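Local coordinates for protection of telomeres protein 1 (Schizosaccharomyces pombe, PDB 5USB) that binds the single-stranded, G-rich 3' overhang of telomeres, protects that end and regulates telomerase; this piece is one of its OB-fold DNA-binding domains, at residues Y18-K23 and G84-M89; F31-T36 and C67-E72; E42-M47 and F63-I68. The protein carries 1 engineered substitution. All blocks are in the same frame, centred on the assembly; numbering follows the deposited sequence.

The three contacts show how an OB fold ties distant parts of its chain into one curled sheet with a nucleic-acid face. From the N terminus, strand 14-26 comes first and pairs with strand 86-90, some 60 residues on; this pairing, contact 1, closes the longest loop. Nested inside it, contact 2 joins strand 31-36 to strand 65-69, and contact 3 folds the irregular segment 42-47 back onto the start of that same strand. Contacts 2 and 3 share Cys67 and Ile68 and so end on one stretch. Strand 31-36 links the set, lying between strands 14-26 and 65-69, while Met89 of contact 1 packs against Cys67 inside. All three reach chain B, contact 1 through Lys23.

Contact 1 (Y18-K23 and G84-M89); sequences YAQVIK and GDYVVM. With nucleotides of chain B.
Strand 18-23 runs antiparallel to strand 86-89, and Tyr18 opens the pairing by laying its ring alongside Val88, whose CG2 sits over one ring face in a CH-pi contact, 3.9 Å from the centroid. Ala19 makes the two-way backbone bond of the register: its N-H reaches Val87 O, and its carbonyl receives Val87 N at 2.8 Å, nearly along the C=O axis. Gln20, with CG anti to the backbone N (chi1 -170°), extends beside the Tyr86 ring, so that its amide stacks on that ring with the planes 13° apart. The amide is held at both ends: NE2 donates almost straight to Gly84 O at 3.1 Å, from above the carbonyl plane, while a water bridges OE1 and Tyr86 OH. Val21 continues with N to Asp85 O and O from Gly84 N, and its CG2 meets Val87 CG1 at 3.8 Å. Ile22 and Lys23 form a classic beta bulge opposite Tyr34, beyond which Lys23 NZ donates to N7 of DG7 of chain B at 2.8 Å. In the curled sheet of the OB fold, strand 14-26 is shared between strands 86-90 and 31-36, with strand 117-121 beside Tyr18 and Tyr86 and helix 129-138 against Gln20 and Tyr86.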
# COMPACT_ATOMS: atom_id res chain seq x y z
N TYR A 18 2.47 5.17 6.49
CA TYR A 18 1.86 4.12 7.29
C TYR A 18 0.55 3.73 6.61
O TYR A 18 -0.17 4.59 6.09
CB TYR A 18 1.57 4.62 8.71
CG TYR A 18 2.80 4.82 9.56
CD1 TYR A 18 3.24 3.80 10.37
CD2 TYR A 18 3.49 6.02 9.57
CE1 TYR A 18 4.35 3.95 11.16
CE2 TYR A 18 4.60 6.20 10.35
CZ TYR A 18 5.03 5.17 11.14
OH TYR A 18 6.16 5.31 11.95
N ALA A 19 0.21 2.45 6.65
CA ALA A 19 -1.02 2.01 6.00
C ALA A 19 -1.47 0.69 6.59
O ALA A 19 -0.70 -0.04 7.24
CB ALA A 19 -0.82 1.88 4.51
N GLN A 20 -2.73 0.37 6.35
CA GLN A 20 -3.30 -0.92 6.68
C GLN A 20 -3.46 -1.75 5.41
O GLN A 20 -3.87 -1.24 4.36
CB GLN A 20 -4.65 -0.77 7.38
CG GLN A 20 -5.11 -2.10 7.94
CD GLN A 20 -6.31 -2.02 8.83
OE1 GLN A 20 -7.17 -1.16 8.66
NE2 GLN A 20 -6.43 -2.99 9.74
N VAL A 21 -3.09 -3.03 5.52
CA VAL A 21 -3.16 -3.95 4.39
C VAL A 21 -4.59 -4.45 4.26
O VAL A 21 -5.13 -5.08 5.18
CB VAL A 21 -2.18 -5.12 4.56
CG1 VAL A 21 -2.33 -6.08 3.40
CG2 VAL A 21 -0.79 -4.61 4.65
N ILE A 22 -5.16 -4.25 3.08
CA ILE A 22 -6.52 -4.70 2.79
C ILE A 22 -6.52 -6.04 2.09
O ILE A 22 -7.34 -6.90 2.41
CB ILE A 22 -7.26 -3.64 1.95
CG1 ILE A 22 -7.36 -2.29 2.65
CG2 ILE A 22 -8.64 -4.19 1.60
CD1 ILE A 22 -8.04 -2.37 4.01
N LYS A 23 -5.59 -6.23 1.16
CA LYS A 23 -5.56 -7.41 0.32
C LYS A 23 -4.11 -7.76 0.01
O LYS A 23 -3.28 -6.88 -0.21
CB LYS A 23 -6.32 -7.14 -0.99
CG LYS A 23 -6.33 -8.31 -1.96
CD LYS A 23 -7.14 -7.94 -3.17
CE LYS A 23 -6.99 -8.97 -4.27
NZ LYS A 23 -7.69 -10.20 -3.95
N GLY A 84 -5.03 -7.18 6.99
CA GLY A 84 -5.34 -6.60 8.29
C GLY A 84 -4.13 -6.09 9.04
O GLY A 84 -4.28 -5.26 9.97
N ASP A 85 -2.94 -6.52 8.65
CA ASP A 85 -1.73 -5.99 9.25
C ASP A 85 -1.55 -4.50 8.92
O ASP A 85 -2.05 -3.96 7.92
CB ASP A 85 -0.49 -6.73 8.75
CG ASP A 85 -0.34 -8.11 9.31
OD1 ASP A 85 -1.05 -8.49 10.27
OD2 ASP A 85 0.55 -8.82 8.78
N TYR A 86 -0.81 -3.81 9.80
CA TYR A 86 -0.35 -2.46 9.54
C TYR A 86 1.10 -2.51 9.09
O TYR A 86 1.87 -3.36 9.54
CB TYR A 86 -0.49 -1.59 10.78
CG TYR A 86 -1.91 -1.46 11.25
CD1 TYR A 86 -2.71 -0.46 10.76
CD2 TYR A 86 -2.44 -2.34 12.16
CE1 TYR A 86 -4.02 -0.33 11.17
CE2 TYR A 86 -3.75 -2.24 12.56
CZ TYR A 86 -4.53 -1.21 12.07
OH TYR A 86 -5.85 -1.09 12.49
N VAL A 87 1.43 -1.66 8.14
CA VAL A 87 2.77 -1.62 7.57
C VAL A 87 3.26 -0.17 7.56
O VAL A 87 2.48 0.79 7.52
CB VAL A 87 2.87 -2.24 6.16
CG1 VAL A 87 2.56 -3.74 6.18
CG2 VAL A 87 1.96 -1.56 5.19
N VAL A 88 4.58 -0.03 7.59
CA VAL A 88 5.27 1.24 7.33
C VAL A 88 6.17 1.00 6.13
O VAL A 88 6.99 0.08 6.13
CB VAL A 88 6.04 1.77 8.55
CG1 VAL A 88 7.05 0.79 9.09
CG2 VAL A 88 6.63 3.15 8.19
N MET A 89 5.96 1.79 5.08
CA MET A 89 6.72 1.70 3.84
C MET A 89 7.58 2.95 3.77
O MET A 89 7.07 4.05 3.93
CB MET A 89 5.75 1.58 2.65
CG MET A 89 4.90 0.27 2.86
SD MET A 89 3.79 -0.26 1.56
CE MET A 89 4.98 -0.39 0.28
P DG B 7 -13.76 -13.47 -8.27
OP1 DG B 7 -14.66 -14.02 -9.32
OP2 DG B 7 -14.23 -13.32 -6.92
O5' DG B 7 -12.44 -14.34 -8.17
C5' DG B 7 -11.93 -15.00 -9.32
C4' DG B 7 -10.58 -15.59 -9.01
O4' DG B 7 -9.61 -14.52 -8.98
C3' DG B 7 -10.47 -16.32 -7.67
O3' DG B 7 -9.84 -17.57 -7.89
C2' DG B 7 -9.42 -15.53 -6.91
C1' DG B 7 -8.65 -14.85 -8.01
N9 DG B 7 -8.03 -13.62 -7.55
C8 DG B 7 -8.34 -12.90 -6.43
N7 DG B 7 -7.56 -11.87 -6.25
C5 DG B 7 -6.67 -11.93 -7.30
C6 DG B 7 -5.57 -11.09 -7.62
O6 DG B 7 -5.18 -10.09 -7.03
N1 DG B 7 -4.92 -11.51 -8.77
C2 DG B 7 -5.28 -12.60 -9.52
N2 DG B 7 -4.53 -12.85 -10.59
N3 DG B 7 -6.29 -13.40 -9.23
C4 DG B 7 -6.94 -13.01 -8.11
O HOH W 1 -7.57 0.24 11.07

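Contact 2 (F31-T36 and C67-E72); sequences FTLYVT and CILWDE. With nucleotides of chain B.
At the nucleic acid, Asp71 reads the first guanine with both carboxylate oxygens: N1 of G1 of chain B donates to Asp71 OD1 at 2.7 Å, and N2 of the same base donates to Asp71 OD2 at 2.9 Å, both bonds close to straight. The G1 base lies over one face of the Trp70 indole, with its C5 3.6 Å above the ring plane, while C5 of DG2 of chain B sits at the indole edge, in plane. Behind the indole, Ile68 CG2 rests on the opposite face, offset toward the rim, so the tryptophan is packed between protein and base. Ile68 also turns CG1 toward DG2 N2. With CG1 anti to the carbonyl carbon (chi1 -51°), its CD1 reaches back to Thr32 OG1 at 3.3 Å, and the two side chains run side by side on the DNA-facing surface. Further in, two hydrogen-bonded antiparallel pairs fix the strands: Phe31 with Leu69, and Leu33 with Cys67, where Cys67 N meets Leu33 O at 2.7 Å. On the inner surface, Leu33 CD1 meets Leu69 CD1, Leu69 CD2 comes to the Phe31 ring edge, and Cys67 SG touches Val35 CG2. The ring of His107 meets the Trp70 indole with its plane nearly parallel. The chemistry implies base-specific recognition: a carboxylate matching the paired N-H donors of guanine would probably discriminate against adenine, which lacks that donor pair, whereas the stack on Trp70 probably adds binding with less regard to base identity.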
# COMPACT_ATOMS: atom_id res chain seq x y z
N PHE A 31 4.91 -10.38 -5.35
CA PHE A 31 3.91 -10.32 -4.28
C PHE A 31 3.23 -8.95 -4.32
O PHE A 31 3.90 -7.91 -4.45
CB PHE A 31 4.59 -10.51 -2.92
CG PHE A 31 3.67 -10.53 -1.76
CD1 PHE A 31 2.67 -11.49 -1.65
CD2 PHE A 31 3.84 -9.63 -0.72
CE1 PHE A 31 1.83 -11.50 -0.51
CE2 PHE A 31 3.01 -9.65 0.37
CZ PHE A 31 2.01 -10.56 0.47
N THR A 32 1.90 -8.94 -4.20
CA THR A 32 1.16 -7.69 -4.33
C THR A 32 0.42 -7.40 -3.04
O THR A 32 -0.15 -8.29 -2.44
CB THR A 32 0.18 -7.78 -5.47
OG1 THR A 32 0.90 -8.03 -6.68
CG2 THR A 32 -0.66 -6.49 -5.63
N LEU A 33 0.44 -6.13 -2.63
CA LEU A 33 -0.31 -5.64 -1.49
C LEU A 33 -1.24 -4.53 -1.96
O LEU A 33 -0.90 -3.79 -2.87
CB LEU A 33 0.62 -5.01 -0.40
CG LEU A 33 1.71 -5.83 0.23
CD1 LEU A 33 2.64 -4.89 1.03
CD2 LEU A 33 1.11 -6.95 1.10
N TYR A 34 -2.41 -4.44 -1.36
CA TYR A 34 -3.30 -3.31 -1.54
C TYR A 34 -3.46 -2.69 -0.17
O TYR A 34 -3.84 -3.40 0.77
CB TYR A 34 -4.68 -3.74 -2.08
CG TYR A 34 -4.60 -4.41 -3.44
CD1 TYR A 34 -4.18 -5.71 -3.59
CD2 TYR A 34 -4.91 -3.69 -4.58
CE1 TYR A 34 -4.09 -6.29 -4.82
CE2 TYR A 34 -4.80 -4.27 -5.84
CZ TYR A 34 -4.38 -5.56 -5.94
OH TYR A 34 -4.29 -6.14 -7.19
N VAL A 35 -3.08 -1.42 -0.04
CA VAL A 35 -3.04 -0.77 1.26
C VAL A 35 -3.78 0.55 1.24
O VAL A 35 -4.02 1.14 0.19
CB VAL A 35 -1.60 -0.57 1.74
CG1 VAL A 35 -0.85 -1.86 1.62
CG2 VAL A 35 -0.91 0.52 0.97
N THR A 36 -4.20 0.99 2.43
CA THR A 36 -4.97 2.21 2.60
C THR A 36 -4.60 2.88 3.91
O THR A 36 -4.22 2.21 4.88
CB THR A 36 -6.48 1.91 2.62
OG1 THR A 36 -7.24 3.13 2.64
CG2 THR A 36 -6.88 1.15 3.84
N CYS A 67 0.64 -2.14 -4.33
CA CYS A 67 2.10 -2.14 -4.19
C CYS A 67 2.58 -3.45 -4.78
O CYS A 67 2.10 -4.51 -4.36
CB CYS A 67 2.54 -2.01 -2.72
SG CYS A 67 1.77 -0.62 -1.85
N ILE A 68 3.54 -3.39 -5.72
CA ILE A 68 4.14 -4.59 -6.30
C ILE A 68 5.55 -4.77 -5.75
O ILE A 68 6.37 -3.85 -5.83
CB ILE A 68 4.18 -4.53 -7.83
CG1 ILE A 68 2.80 -4.18 -8.38
CG2 ILE A 68 4.72 -5.87 -8.39
CD1 ILE A 68 1.81 -5.18 -8.11
N LEU A 69 5.81 -5.96 -5.19
CA LEU A 69 7.07 -6.27 -4.54
C LEU A 69 7.78 -7.37 -5.32
O LEU A 69 7.18 -8.42 -5.58
CB LEU A 69 6.83 -6.74 -3.10
CG LEU A 69 6.58 -5.67 -2.02
CD1 LEU A 69 5.35 -4.84 -2.25
CD2 LEU A 69 6.51 -6.29 -0.62
N TRP A 70 9.02 -7.12 -5.72
CA TRP A 70 9.81 -8.11 -6.45
C TRP A 70 11.00 -8.57 -5.63
O TRP A 70 11.45 -7.91 -4.69
CB TRP A 70 10.34 -7.53 -7.76
CG TRP A 70 9.38 -7.55 -8.90
CD1 TRP A 70 9.04 -8.62 -9.68
CD2 TRP A 70 8.68 -6.43 -9.43
NE1 TRP A 70 8.17 -8.24 -10.65
CE2 TRP A 70 7.92 -6.89 -10.52
CE3 TRP A 70 8.61 -5.07 -9.09
CZ2 TRP A 70 7.11 -6.06 -11.27
CZ3 TRP A 70 7.80 -4.26 -9.83
CH2 TRP A 70 7.06 -4.75 -10.91
N ASP A 71 11.54 -9.72 -6.03
CA ASP A 71 12.86 -10.18 -5.56
C ASP A 71 12.89 -10.23 -4.03
O ASP A 71 11.97 -10.81 -3.43
CB ASP A 71 13.94 -9.29 -6.17
CG ASP A 71 13.87 -9.24 -7.66
OD1 ASP A 71 14.03 -8.14 -8.19
OD2 ASP A 71 13.60 -10.28 -8.28
N GLU A 72 13.89 -9.63 -3.36
CA GLU A 72 13.99 -9.78 -1.91
C GLU A 72 12.75 -9.25 -1.20
O GLU A 72 12.38 -9.74 -0.13
CB GLU A 72 15.25 -9.08 -1.37
CG GLU A 72 15.33 -7.57 -1.47
CD GLU A 72 15.84 -7.04 -2.80
OE1 GLU A 72 15.86 -7.78 -3.81
OE2 GLU A 72 16.24 -5.86 -2.82
O5' G B 1 10.50 -3.79 -17.56
C5' G B 1 9.99 -4.44 -16.40
C4' G B 1 9.87 -5.91 -16.68
O4' G B 1 10.77 -6.66 -15.82
C3' G B 1 8.52 -6.53 -16.42
O3' G B 1 8.51 -7.65 -17.26
C2' G B 1 8.58 -6.91 -14.94
O2' G B 1 7.90 -8.03 -14.40
C1' G B 1 10.05 -7.18 -14.72
N9 G B 1 10.54 -6.51 -13.53
C8 G B 1 10.49 -5.17 -13.26
N7 G B 1 11.08 -4.86 -12.14
C5 G B 1 11.56 -6.07 -11.65
C6 G B 1 12.27 -6.36 -10.47
O6 G B 1 12.65 -5.58 -9.60
N1 G B 1 12.54 -7.72 -10.36
C2 G B 1 12.16 -8.67 -11.26
N2 G B 1 12.50 -9.93 -10.97
N3 G B 1 11.49 -8.41 -12.37
C4 G B 1 11.22 -7.10 -12.50
P DG B 2 7.48 -7.73 -18.42
OP1 DG B 2 7.81 -8.95 -19.19
OP2 DG B 2 7.39 -6.42 -19.08
O5' DG B 2 6.11 -8.01 -17.67
C5' DG B 2 5.91 -9.22 -16.94
C4' DG B 2 4.70 -9.07 -16.07
O4' DG B 2 5.01 -8.40 -14.83
C3' DG B 2 3.59 -8.23 -16.68
O3' DG B 2 2.88 -9.08 -17.55
C2' DG B 2 2.79 -7.83 -15.44
C1' DG B 2 3.87 -7.66 -14.39
N9 DG B 2 4.30 -6.28 -14.18
C8 DG B 2 5.45 -5.73 -14.66
N7 DG B 2 5.60 -4.48 -14.32
C5 DG B 2 4.46 -4.18 -13.61
C6 DG B 2 4.05 -2.96 -13.01
O6 DG B 2 4.66 -1.89 -12.96
N1 DG B 2 2.81 -3.08 -12.40
C2 DG B 2 2.07 -4.24 -12.35
N2 DG B 2 0.91 -4.16 -11.70
N3 DG B 2 2.43 -5.38 -12.92
C4 DG B 2 3.63 -5.28 -13.52

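Contact 3 (E42-M47 and F63-I68); sequences ELFFPM and FSIRCI. With nucleotides of chain B.
Phe44 carries the direct packing, and its path from CB outward shows how a loop residue can seat on a strand. CB and CG each lie 3.4 Å from Ser64 O, with CG anti to the carbonyl carbon (chi1 -67°), and CD2 passes the same oxygen and Ser64 N. Farther out, CE1 meets Ile65 CD1 at 3.7 Å, and CZ meets Ile65 CB, which lies over the ring face in a CH-pi contact 4.0 Å from the centroid. Two waters join the backbones: one accepts from Phe45 N and donates to Ser64 O at 2.6 Å, the other accepts from Ser64 N and donates to Phe45 O. Phe45 turns to the nucleic acid, its ring stacked on the base of DA5 of chain B, with C8 of that base 3.5 Å above the ring centre and Pro46 CD on the opposite face; Tyr101 meets the same ring edge-to-face. The Arg66 guanidinium also lies against the DA5 base, and its NH1 donates to O2 of DT4 of chain B at 3.1 Å. An alanine at Phe45 removes the ring stacked on DA5 and would probably leave the base less firmly held against Arg66. Around this site, strand 31-36 binds the backbone of Ile65 through Val35, and strand 102-106 packs on Phe44 through Leu102 and pairs with Arg66.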
# COMPACT_ATOMS: atom_id res chain seq x y z
N GLU A 42 -6.87 11.07 -5.95
CA GLU A 42 -7.58 11.09 -7.22
C GLU A 42 -6.99 10.18 -8.28
O GLU A 42 -7.68 9.93 -9.28
CB GLU A 42 -7.66 12.54 -7.75
CG GLU A 42 -6.34 13.13 -8.15
CD GLU A 42 -6.49 14.52 -8.78
OE1 GLU A 42 -7.52 15.18 -8.52
OE2 GLU A 42 -5.59 14.93 -9.55
N LEU A 43 -5.76 9.64 -8.10
CA LEU A 43 -5.17 8.73 -9.06
C LEU A 43 -5.22 7.26 -8.61
O LEU A 43 -4.77 6.39 -9.35
CB LEU A 43 -3.71 9.10 -9.34
CG LEU A 43 -3.50 10.52 -9.87
CD1 LEU A 43 -2.04 10.76 -9.99
CD2 LEU A 43 -4.16 10.63 -11.22
N PHE A 44 -5.83 6.97 -7.46
CA PHE A 44 -6.05 5.58 -7.10
C PHE A 44 -7.21 5.00 -7.91
O PHE A 44 -8.09 5.72 -8.41
CB PHE A 44 -6.36 5.47 -5.59
CG PHE A 44 -5.22 5.81 -4.66
CD1 PHE A 44 -3.93 6.04 -5.10
CD2 PHE A 44 -5.44 5.88 -3.29
CE1 PHE A 44 -2.90 6.31 -4.21
CE2 PHE A 44 -4.41 6.15 -2.41
CZ PHE A 44 -3.13 6.40 -2.88
N PHE A 45 -7.24 3.69 -8.04
CA PHE A 45 -8.32 3.05 -8.77
C PHE A 45 -9.63 3.14 -7.98
O PHE A 45 -9.64 2.91 -6.77
CB PHE A 45 -7.97 1.59 -9.02
CG PHE A 45 -9.00 0.85 -9.87
CD1 PHE A 45 -8.95 0.95 -11.25
CD2 PHE A 45 -10.02 0.13 -9.30
CE1 PHE A 45 -9.90 0.33 -12.03
CE2 PHE A 45 -10.95 -0.50 -10.07
CZ PHE A 45 -10.91 -0.40 -11.44
N PRO A 46 -10.75 3.45 -8.64
CA PRO A 46 -12.01 3.47 -7.90
C PRO A 46 -12.59 2.08 -7.69
O PRO A 46 -13.12 1.46 -8.63
CB PRO A 46 -12.92 4.34 -8.77
CG PRO A 46 -12.38 4.17 -10.16
CD PRO A 46 -10.91 3.93 -10.02
N MET A 47 -12.46 1.56 -6.46
CA MET A 47 -12.94 0.22 -6.17
C MET A 47 -14.47 0.20 -6.11
O MET A 47 -15.10 0.94 -5.35
CB MET A 47 -12.33 -0.26 -4.84
CG MET A 47 -10.82 -0.46 -4.92
SD MET A 47 -10.32 -1.80 -6.04
CE MET A 47 -11.16 -3.16 -5.31
N PHE A 63 -9.42 4.93 -2.60
CA PHE A 63 -8.88 4.95 -1.25
C PHE A 63 -7.75 3.96 -0.99
O PHE A 63 -7.23 3.94 0.13
CB PHE A 63 -10.00 4.69 -0.22
CG PHE A 63 -10.84 5.91 0.09
CD1 PHE A 63 -11.90 6.30 -0.72
CD2 PHE A 63 -10.56 6.67 1.22
CE1 PHE A 63 -12.62 7.42 -0.42
CE2 PHE A 63 -11.31 7.77 1.52
CZ PHE A 63 -12.31 8.15 0.71
N SER A 64 -7.35 3.15 -1.96
CA SER A 64 -6.29 2.16 -1.75
C SER A 64 -5.31 2.19 -2.91
O SER A 64 -5.66 2.54 -4.04
CB SER A 64 -6.88 0.74 -1.62
OG SER A 64 -7.83 0.74 -0.59
N ILE A 65 -4.06 1.81 -2.63
CA ILE A 65 -3.00 1.77 -3.64
C ILE A 65 -2.42 0.35 -3.71
O ILE A 65 -2.25 -0.31 -2.68
CB ILE A 65 -1.89 2.80 -3.36
CG1 ILE A 65 -0.95 2.86 -4.57
CG2 ILE A 65 -1.12 2.52 -2.06
CD1 ILE A 65 0.00 4.03 -4.55
N ARG A 66 -2.17 -0.11 -4.92
CA ARG A 66 -1.51 -1.39 -5.17
C ARG A 66 -0.01 -1.22 -5.03
O ARG A 66 0.55 -0.27 -5.57
CB ARG A 66 -1.84 -1.88 -6.58
CG ARG A 66 -1.00 -3.05 -7.06
CD ARG A 66 -1.22 -3.25 -8.57
NE ARG A 66 -2.55 -3.74 -8.87
CZ ARG A 66 -3.16 -3.59 -10.04
NH1 ARG A 66 -2.57 -2.94 -11.03
NH2 ARG A 66 -4.37 -4.08 -10.20
N CYS A 67 0.64 -2.14 -4.33
CA CYS A 67 2.10 -2.14 -4.19
C CYS A 67 2.58 -3.45 -4.78
O CYS A 67 2.10 -4.51 -4.36
CB CYS A 67 2.54 -2.01 -2.72
SG CYS A 67 1.77 -0.62 -1.85
N ILE A 68 3.54 -3.39 -5.72
CA ILE A 68 4.14 -4.59 -6.30
C ILE A 68 5.55 -4.77 -5.75
O ILE A 68 6.37 -3.85 -5.83
CB ILE A 68 4.18 -4.53 -7.83
CG1 ILE A 68 2.80 -4.18 -8.38
CG2 ILE A 68 4.72 -5.87 -8.39
CD1 ILE A 68 1.81 -5.18 -8.11
P DA B 5 -9.75 -5.46 -13.38
OP1 DA B 5 -10.22 -6.74 -13.87
OP2 DA B 5 -10.20 -4.22 -13.95
O5' DA B 5 -10.07 -5.41 -11.84
C5' DA B 5 -9.78 -6.52 -11.01
C4' DA B 5 -9.82 -6.08 -9.58
O4' DA B 5 -8.69 -5.22 -9.33
C3' DA B 5 -11.05 -5.26 -9.21
O3' DA B 5 -11.45 -5.53 -7.87
C2' DA B 5 -10.57 -3.83 -9.41
C1' DA B 5 -9.11 -3.90 -9.02
N9 DA B 5 -8.23 -3.00 -9.75
C8 DA B 5 -8.18 -2.80 -11.10
N7 DA B 5 -7.25 -1.96 -11.48
C5 DA B 5 -6.60 -1.63 -10.30
C6 DA B 5 -5.52 -0.80 -10.02
N6 DA B 5 -4.86 -0.12 -10.95
N1 DA B 5 -5.14 -0.67 -8.74
C2 DA B 5 -5.80 -1.35 -7.80
N3 DA B 5 -6.83 -2.17 -7.94
C4 DA B 5 -7.19 -2.27 -9.23
P DG B 2 7.48 -7.73 -18.42
OP1 DG B 2 7.81 -8.95 -19.19
OP2 DG B 2 7.39 -6.42 -19.08
O5' DG B 2 6.11 -8.01 -17.67
C5' DG B 2 5.91 -9.22 -16.94
C4' DG B 2 4.70 -9.07 -16.07
O4' DG B 2 5.01 -8.40 -14.83
C3' DG B 2 3.59 -8.23 -16.68
O3' DG B 2 2.88 -9.08 -17.55
C2' DG B 2 2.79 -7.83 -15.44
C1' DG B 2 3.87 -7.66 -14.39
N9 DG B 2 4.30 -6.28 -14.18
C8 DG B 2 5.45 -5.73 -14.66
N7 DG B 2 5.60 -4.48 -14.32
C5 DG B 2 4.46 -4.18 -13.61
C6 DG B 2 4.05 -2.96 -13.01
O6 DG B 2 4.66 -1.89 -12.96
N1 DG B 2 2.81 -3.08 -12.40
C2 DG B 2 2.07 -4.24 -12.35
N2 DG B 2 0.91 -4.16 -11.70
N3 DG B 2 2.43 -5.38 -12.92
C4 DG B 2 3.63 -5.28 -13.52
P DT B 4 -4.95 -8.04 -17.51
OP1 DT B 4 -5.83 -9.20 -17.57
OP2 DT B 4 -4.75 -7.24 -18.70
O5' DT B 4 -5.57 -7.12 -16.37
C5' DT B 4 -5.56 -7.56 -15.02
C4' DT B 4 -6.10 -6.48 -14.11
O4' DT B 4 -5.15 -5.40 -14.02
C3' DT B 4 -7.42 -5.85 -14.55
O3' DT B 4 -8.17 -5.48 -13.39
C2' DT B 4 -6.96 -4.58 -15.24
C1' DT B 4 -5.80 -4.18 -14.35
N1 DT B 4 -4.80 -3.30 -14.97
C2 DT B 4 -4.35 -2.21 -14.26
O2 DT B 4 -4.69 -1.99 -13.12
N3 DT B 4 -3.42 -1.45 -14.91
C4 DT B 4 -2.93 -1.64 -16.19
O4 DT B 4 -2.10 -0.87 -16.64
C5 DT B 4 -3.45 -2.79 -16.88
C7 DT B 4 -2.97 -3.07 -18.27
C6 DT B 4 -4.36 -3.54 -16.26
O HOH W 2 -8.70 2.12 -4.37
O HOH W 3 -5.55 1.96 -6.57